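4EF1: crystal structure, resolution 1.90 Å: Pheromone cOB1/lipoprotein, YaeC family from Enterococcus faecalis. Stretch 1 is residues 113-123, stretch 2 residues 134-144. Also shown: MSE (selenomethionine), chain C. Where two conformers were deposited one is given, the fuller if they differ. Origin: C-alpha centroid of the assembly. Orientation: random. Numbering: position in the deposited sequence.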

ATOM      1  N   ASP A 113       4.075   6.368  -4.801  1.00 26.31           N
ATOM      2  CA  ASP A 113       3.482   5.301  -5.638  1.00 25.34           C
ATOM      3  C   ASP A 113       3.699   5.558  -7.135  1.00 24.26           C
ATOM      4  O   ASP A 113       3.375   4.707  -7.949  1.00 22.18           O
ATOM      5  CB  ASP A 113       1.970   5.154  -5.390  1.00 22.76           C
ATOM      6  CG  ASP A 113       1.631   4.418  -4.098  1.00 25.27           C
ATOM      7  OD1 ASP A 113       2.424   3.557  -3.655  1.00 22.21           O
ATOM      8  OD2 ASP A 113       0.534   4.666  -3.551  1.00 20.65           O
ATOM      9  N   TRP A 114       4.208   6.724  -7.492  1.00 23.44           N
ATOM     10  CA  TRP A 114       4.412   7.061  -8.922  1.00 25.11           C
ATOM     11  C   TRP A 114       5.323   6.118  -9.646  1.00 21.50           C
ATOM     12  O   TRP A 114       5.001   5.739 -10.756  1.00 23.88           O
ATOM     13  CB  TRP A 114       4.873   8.503  -9.132  1.00 21.59           C
ATOM     14  CG  TRP A 114       3.852   9.538  -8.706  1.00 22.98           C
ATOM     15  CD1 TRP A 114       2.556   9.333  -8.243  1.00 20.40           C
ATOM     16  CD2 TRP A 114       3.997  10.983  -8.772  1.00 21.79           C
ATOM     17  NE1 TRP A 114       1.923  10.513  -8.013  1.00 20.78           N
ATOM     18  CE2 TRP A 114       2.733  11.542  -8.292  1.00 21.80           C
ATOM     19  CE3 TRP A 114       5.017  11.841  -9.142  1.00 23.31           C
ATOM     20  CZ2 TRP A 114       2.519  12.900  -8.223  1.00 24.77           C
ATOM     21  CZ3 TRP A 114       4.807  13.198  -9.040  1.00 24.30           C
ATOM     22  CH2 TRP A 114       3.591  13.723  -8.577  1.00 25.52           C
ATOM     23  N   PRO A 115       6.454   5.719  -9.022  1.00 20.48           N
ATOM     24  CA  PRO A 115       7.314   4.741  -9.665  1.00 20.77           C
ATOM     25  C   PRO A 115       6.663   3.394 -10.022  1.00 20.11           C
ATOM     26  O   PRO A 115       7.158   2.695 -10.920  1.00 24.03           O
ATOM     27  CB  PRO A 115       8.430   4.529  -8.641  1.00 22.13           C
ATOM     28  CG  PRO A 115       8.516   5.821  -7.882  1.00 20.77           C
ATOM     29  CD  PRO A 115       7.060   6.207  -7.756  1.00 19.96           C
ATOM     30  N   ARG A 116       5.621   3.039  -9.300  1.00 21.05           N
ATOM     31  CA  ARG A 116       4.909   1.787  -9.480  1.00 20.67           C
ATOM     32  C   ARG A 116       4.099   1.757 -10.789  1.00 20.40           C
ATOM     33  O   ARG A 116       4.118   0.764 -11.487  1.00 20.49           O
ATOM     34  CB  ARG A 116       4.015   1.533  -8.279  1.00 19.79           C
ATOM     35  CG  ARG A 116       4.725   1.578  -6.920  1.00 20.77           C
ATOM     36  CD  ARG A 116       3.840   1.341  -5.728  1.00 19.07           C
ATOM     37  NE  ARG A 116       3.516  -0.068  -5.466  1.00 21.20           N
ATOM     38  CZ  ARG A 116       2.705  -0.468  -4.495  1.00 21.65           C
ATOM     39  NH1 ARG A 116       2.198   0.416  -3.627  1.00 25.69           N
ATOM     40  NH2 ARG A 116       2.472  -1.755  -4.329  1.00 21.40           N
ATOM     41  N   VAL A 117       3.371   2.824 -11.104  1.00 21.41           N
ATOM     42  CA  VAL A 117       2.680   2.909 -12.394  1.00 18.75           C
ATOM     43  C   VAL A 117       3.717   2.987 -13.522  1.00 20.42           C
ATOM     44  O   VAL A 117       3.532   2.377 -14.582  1.00 20.43           O
ATOM     45  CB  VAL A 117       1.671   4.080 -12.477  1.00 19.29           C
ATOM     46  CG1 VAL A 117       2.417   5.409 -12.643  1.00 18.97           C
ATOM     47  CG2 VAL A 117       0.683   3.849 -13.636  1.00 15.35           C
ATOM     48  N   LEU A 118       4.827   3.713 -13.284  1.00 22.83           N
ATOM     49  CA  LEU A 118       5.903   3.797 -14.258  1.00 20.73           C
ATOM     50  C   LEU A 118       6.534   2.398 -14.533  1.00 21.16           C
ATOM     51  O   LEU A 118       6.772   2.081 -15.702  1.00 21.86           O
ATOM     52  CB  LEU A 118       6.970   4.822 -13.822  1.00 21.62           C
ATOM     53  CG  LEU A 118       6.550   6.304 -13.814  1.00 21.07           C
ATOM     54  CD1 LEU A 118       7.690   7.215 -13.398  1.00 23.91           C
ATOM     55  CD2 LEU A 118       6.057   6.738 -15.178  1.00 21.53           C
ATOM     56  N   THR A 119       6.770   1.577 -13.478  1.00 22.24           N
ATOM     57  CA  THR A 119       7.319   0.224 -13.662  0.50 23.04           C
ATOM     58  C   THR A 119       6.287  -0.663 -14.387  1.00 22.18           C
ATOM     59  O   THR A 119       6.648  -1.499 -15.213  1.00 23.05           O
ATOM     60  CB  THR A 119       7.728  -0.518 -12.354  0.50 24.28           C
ATOM     61  OG1 THR A 119       6.573  -0.899 -11.586  0.50 22.73           O
ATOM     62  CG2 THR A 119       8.723   0.292 -11.509  0.50 25.50           C
ATOM     63  N   ILE A 120       5.012  -0.491 -14.078  1.00 21.84           N
ATOM     64  CA  ILE A 120       3.971  -1.292 -14.772  1.00 20.88           C
ATOM     65  C   ILE A 120       4.016  -0.978 -16.307  1.00 22.26           C
ATOM     66  O   ILE A 120       4.102  -1.870 -17.121  1.00 22.58           O
ATOM     67  CB  ILE A 120       2.573  -1.068 -14.184  1.00 20.48           C
ATOM     68  CG1 ILE A 120       2.460  -1.711 -12.796  1.00 18.92           C
ATOM     69  CG2 ILE A 120       1.471  -1.566 -15.156  1.00 19.00           C
ATOM     70  CD1 ILE A 120       1.257  -1.242 -12.009  1.00 21.62           C
ATOM     71  N   LEU A 121       4.006   0.311 -16.657  1.00 21.85           N
ATOM     72  CA  LEU A 121       4.006   0.727 -18.047  1.00 21.94           C
ATOM     73  C   LEU A 121       5.341   0.329 -18.775  1.00 24.69           C
ATOM     74  O   LEU A 121       5.309  -0.072 -19.948  1.00 23.10           O
ATOM     75  CB  LEU A 121       3.706   2.230 -18.175  1.00 22.17           C
ATOM     76  CG  LEU A 121       2.301   2.619 -17.683  1.00 20.82           C
ATOM     77  CD1 LEU A 121       2.179   4.125 -17.558  1.00 22.59           C
ATOM     78  CD2 LEU A 121       1.180   1.980 -18.522  1.00 19.98           C
ATOM     79  N   GLU A 122       6.476   0.410 -18.057  1.00 22.35           N
ATOM     80  CA  GLU A 122       7.759  -0.095 -18.569  1.00 25.03           C
ATOM     81  C   GLU A 122       7.721  -1.616 -18.828  1.00 24.80           C
ATOM     82  O   GLU A 122       8.132  -2.078 -19.903  1.00 27.33           O
ATOM     83  CB  GLU A 122       8.928   0.261 -17.608  1.00 25.38           C
ATOM     84  CG  GLU A 122      10.301  -0.153 -18.117  1.00 28.16           C
ATOM     85  CD  GLU A 122      11.455   0.669 -17.552  1.00 31.29           C
ATOM     86  OE1 GLU A 122      11.516   0.850 -16.341  1.00 35.07           O
ATOM     87  OE2 GLU A 122      12.348   1.071 -18.313  1.00 40.16           O
ATOM     88  N   ASP A 123       7.225  -2.397 -17.860  1.00 28.32           N
ATOM     89  CA  ASP A 123       7.112  -3.862 -18.036  1.00 28.99           C
ATOM     90  C   ASP A 123       6.264  -4.198 -19.253  1.00 27.54           C
ATOM     91  O   ASP A 123       6.592  -5.120 -19.994  1.00 27.40           O
ATOM     92  CB  ASP A 123       6.477  -4.551 -16.825  1.00 34.69           C
ATOM     93  CG  ASP A 123       7.309  -4.454 -15.572  1.00 34.45           C
ATOM     94  OD1 ASP A 123       8.524  -4.174 -15.643  1.00 34.90           O
ATOM     95  OD2 ASP A 123       6.695  -4.671 -14.504  1.00 42.36           O
ATOM     96  N   ASP A 134      17.253   8.714 -11.455  1.00 55.49           N
ATOM     97  CA  ASP A 134      17.197   8.115 -10.149  1.00 56.01           C
ATOM     98  C   ASP A 134      15.875   7.344 -10.074  1.00 50.12           C
ATOM     99  O   ASP A 134      14.825   7.931  -9.804  1.00 55.61           O
ATOM    100  CB  ASP A 134      17.292   9.194  -9.065  1.00 61.38           C
ATOM    101  CG  ASP A 134      17.165   8.629  -7.662  1.00 60.87           C
ATOM    102  OD1 ASP A 134      16.919   7.402  -7.512  1.00 47.18           O
ATOM    103  OD2 ASP A 134      17.310   9.429  -6.708  1.00 69.59           O
ATOM    104  N   ARG A 135      15.916   6.032 -10.311  1.00 51.42           N
ATOM    105  CA  ARG A 135      14.691   5.179 -10.298  1.00 46.57           C
ATOM    106  C   ARG A 135      13.962   5.059  -8.965  1.00 41.56           C
ATOM    107  O   ARG A 135      12.771   4.712  -8.907  1.00 38.40           O
ATOM    108  CB  ARG A 135      15.021   3.764 -10.808  1.00 54.08           C
ATOM    109  CG  ARG A 135      15.386   3.748 -12.277  1.00 53.43           C
ATOM    110  CD  ARG A 135      15.725   2.370 -12.798  1.00 48.20           C
ATOM    111  NE  ARG A 135      15.761   2.416 -14.253  1.00 49.16           N
ATOM    112  CZ  ARG A 135      14.727   2.193 -15.069  1.00 45.36           C
ATOM    113  NH1 ARG A 135      13.512   1.853 -14.618  1.00 38.07           N
ATOM    114  NH2 ARG A 135      14.932   2.283 -16.377  1.00 58.00           N
ATOM    115  N   THR A 136      14.673   5.348  -7.890  1.00 44.67           N
ATOM    116  CA  THR A 136      14.119   5.279  -6.532  1.00 48.58           C
ATOM    117  C   THR A 136      13.022   6.354  -6.304  1.00 40.64           C
ATOM    118  O   THR A 136      12.036   6.101  -5.625  1.00 46.20           O
ATOM    119  CB  THR A 136      15.271   5.413  -5.484  1.00 49.04           C
ATOM    120  OG1 THR A 136      15.926   6.681  -5.648  1.00 44.90           O
ATOM    121  CG2 THR A 136      16.341   4.280  -5.665  1.00 43.81           C
ATOM    122  N   THR A 137      13.205   7.525  -6.921  1.00 43.38           N
ATOM    123  CA  THR A 137      12.292   8.672  -6.807  1.00 37.23           C
ATOM    124  C   THR A 137      11.702   9.065  -8.183  1.00 32.81           C
ATOM    125  O   THR A 137      11.534  10.258  -8.470  1.00 31.47           O
ATOM    126  CB  THR A 137      13.097   9.878  -6.244  1.00 33.98           C
ATOM    127  OG1 THR A 137      14.131  10.249  -7.177  1.00 37.44           O
ATOM    128  CG2 THR A 137      13.730   9.526  -4.912  1.00 32.71           C
ATOM    129  N   ALA A 138      11.374   8.067  -9.017  1.00 30.33           N
ATOM    130  CA  ALA A 138      10.950   8.340 -10.390  1.00 28.87           C
ATOM    131  C   ALA A 138       9.649   9.141 -10.416  1.00 26.10           C
ATOM    132  O   ALA A 138       8.728   8.900  -9.623  1.00 29.70           O
ATOM    133  CB  ALA A 138      10.845   7.063 -11.237  1.00 26.04           C
ATOM    134  N   THR A 139       9.606  10.129 -11.306  1.00 26.22           N
ATOM    135  CA  THR A 139       8.385  10.909 -11.564  1.00 25.24           C
ATOM    136  C   THR A 139       8.128  10.919 -13.074  1.00 24.71           C
ATOM    137  O   THR A 139       8.949  10.424 -13.886  1.00 22.60           O
ATOM    138  CB  THR A 139       8.451  12.339 -10.996  1.00 27.42           C
ATOM    139  OG1 THR A 139       9.412  13.126 -11.751  1.00 28.08           O
ATOM    140  CG2 THR A 139       8.818  12.319  -9.463  1.00 31.24           C
ATOM    141  N   PHE A 140       7.010  11.535 -13.455  1.00 25.84           N
ATOM    142  CA  PHE A 140       6.549  11.552 -14.849  1.00 24.97           C
ATOM    143  C   PHE A 140       7.498  12.312 -15.758  1.00 25.09           C
ATOM    144  O   PHE A 140       7.644  11.978 -16.940  1.00 24.00           O
ATOM    145  CB  PHE A 140       5.116  12.041 -14.920  1.00 25.13           C
ATOM    146  CG  PHE A 140       4.183  11.198 -14.089  1.00 22.61           C
ATOM    147  CD1 PHE A 140       3.863   9.927 -14.486  1.00 24.06           C
ATOM    148  CD2 PHE A 140       3.715  11.659 -12.844  1.00 23.77           C
ATOM    149  CE1 PHE A 140       3.074   9.124 -13.702  1.00 22.55           C
ATOM    150  CE2 PHE A 140       2.928  10.859 -12.054  1.00 21.53           C
ATOM    151  CZ  PHE A 140       2.596   9.597 -12.494  1.00 22.26           C
ATOM    152  N   ASP A 141       8.201  13.276 -15.183  1.00 26.56           N
ATOM    153  CA  ASP A 141       9.248  13.992 -15.891  1.00 31.42           C
ATOM    154  C   ASP A 141      10.433  13.101 -16.306  1.00 31.46           C
ATOM    155  O   ASP A 141      11.250  13.511 -17.142  1.00 36.74           O
ATOM    156  CB  ASP A 141       9.786  15.166 -15.051  1.00 37.81           C
ATOM    157  CG  ASP A 141       8.733  16.244 -14.791  1.00 55.04           C
ATOM    158  OD1 ASP A 141       7.515  15.994 -15.019  1.00 62.01           O
ATOM    159  OD2 ASP A 141       9.127  17.350 -14.342  1.00 59.56           O
ATOM    160  N   ASP A 142      10.566  11.927 -15.686  1.00 28.32           N
ATOM    161  CA  ASP A 142      11.677  11.025 -16.010  1.00 29.46           C
ATOM    162  C   ASP A 142      11.407  10.123 -17.217  1.00 30.30           C
ATOM    163  O   ASP A 142      12.312   9.410 -17.666  1.00 31.51           O
ATOM    164  CB  ASP A 142      12.048  10.191 -14.816  1.00 28.90           C
ATOM    165  CG  ASP A 142      12.587  11.026 -13.676  1.00 30.39           C
ATOM    166  OD1 ASP A 142      13.380  11.978 -13.939  1.00 31.30           O
ATOM    167  OD2 ASP A 142      12.249  10.695 -12.528  1.00 29.63           O
ATOM    168  N   ILE A 143      10.202  10.207 -17.774  1.00 28.23           N
ATOM    169  CA  ILE A 143       9.856   9.410 -18.942  1.00 29.78           C
ATOM    170  C   ILE A 143      10.657   9.853 -20.139  1.00 30.38           C
ATOM    171  O   ILE A 143      10.747  11.038 -20.430  1.00 31.51           O
ATOM    172  CB  ILE A 143       8.352   9.497 -19.270  1.00 26.15           C
ATOM    173  CG1 ILE A 143       7.530   8.861 -18.166  1.00 24.90           C
ATOM    174  CG2 ILE A 143       8.063   8.868 -20.623  1.00 28.52           C
ATOM    175  CD1 ILE A 143       6.043   9.099 -18.360  1.00 22.46           C
ATOM    176  N   ASP A 144      11.192   8.854 -20.846  1.00 32.77           N
ATOM    177  CA  ASP A 144      11.890   9.026 -22.096  1.00 36.96           C
ATOM    178  C   ASP A 144      10.968   8.554 -23.247  1.00 37.65           C
ATOM    179  O   ASP A 144      10.306   9.396 -23.857  1.00 39.41           O
ATOM    180  CB  ASP A 144      13.229   8.271 -22.034  1.00 38.93           C
ATOM    181  CG  ASP A 144      13.989   8.293 -23.329  1.00 40.63           C
ATOM    182  OD1 ASP A 144      13.705   9.140 -24.204  1.00 40.48           O
ATOM    183  OD2 ASP A 144      14.900   7.454 -23.450  1.00 42.33           O
TER
HETATM  184  N   MSE C 301      -1.652  -0.506   1.360  1.00 19.20           N
HETATM  185  CA  MSE C 301      -1.002   0.481   0.408  1.00 18.99           C
HETATM  186  C   MSE C 301      -0.118  -0.198  -0.642  1.00 24.73           C
HETATM  187  O   MSE C 301       0.651  -1.110  -0.302  1.00 21.57           O
HETATM  188  OXT MSE C 301      -0.109   0.217  -1.833  1.00 22.97           O
HETATM  189  CB  MSE C 301      -0.221   1.564   1.151  1.00 17.28           C
HETATM  190  CG  MSE C 301       0.326   2.699   0.276  1.00 20.42           C
HETATM  191 SE   MSE C 301       1.514   3.827   1.284  0.75 22.55          SE
HETATM  192  CE  MSE C 301       0.212   4.680   2.525  1.00 17.81           C

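The strongest polar link between the two stretches is a salt bridge between Glu122 and Arg135. Arg135 NH1 donates a hydrogen bond to Glu122 OE1 at 2.8 Å, with an N-H...acceptor angle of 162°. A second, weak bond runs from Arg135 NH2 to Glu122 OE2 at 3.4 Å. The carboxylate thus meets two nitrogens of the guanidinium, with OE1 at its edge and near its plane. The CA-to-CB bond of Arg135 points sideways, but its long side chain, with chi1 m and chi2 and chi3 t, carries the charged end to the helix. The CA-to-CB bond of Glu122 points toward stretch 2, and chi1 and chi2 are both t.

The rest of the contact is packing. One side of the helix, through Trp114, Leu118 and Glu122, faces the other stretch. Leu118 is buried and sits at the centre of the apolar contacts. Its CD1 lies 3.8 Å from Ala138 CB, and its CD2 lies 3.9 Å from Phe140 CD1 and 4.0 Å from Ile143 CG1. The branched end lets one residue reach three apolar side chains.

Phe140 CE2 lies over one face of the Trp114 ring, 3.5 Å from Trp114 CD2. The planes meet at 45°, an oblique pairing. At the edge of the Phe140 ring, Val117 CG1 approaches Phe140 CE1 to 3.9 Å. At the edge of the indole, Thr139 CG2 is 3.8 Å from Trp114 CE3.

The backbones come close at Pro115 and Ala138, whose CA atoms are 5.2 Å apart. Ala138 is buried, and its small side chain suits this narrow gap. Pro115 CG rests 3.5 Å from Ala138 O. Within stretch 2, Thr139 N donates to Asp142 OD2 at 3.0 Å, bracing the turn that carries Phe140. Between them the stretches bury 515 Å², both sides summed.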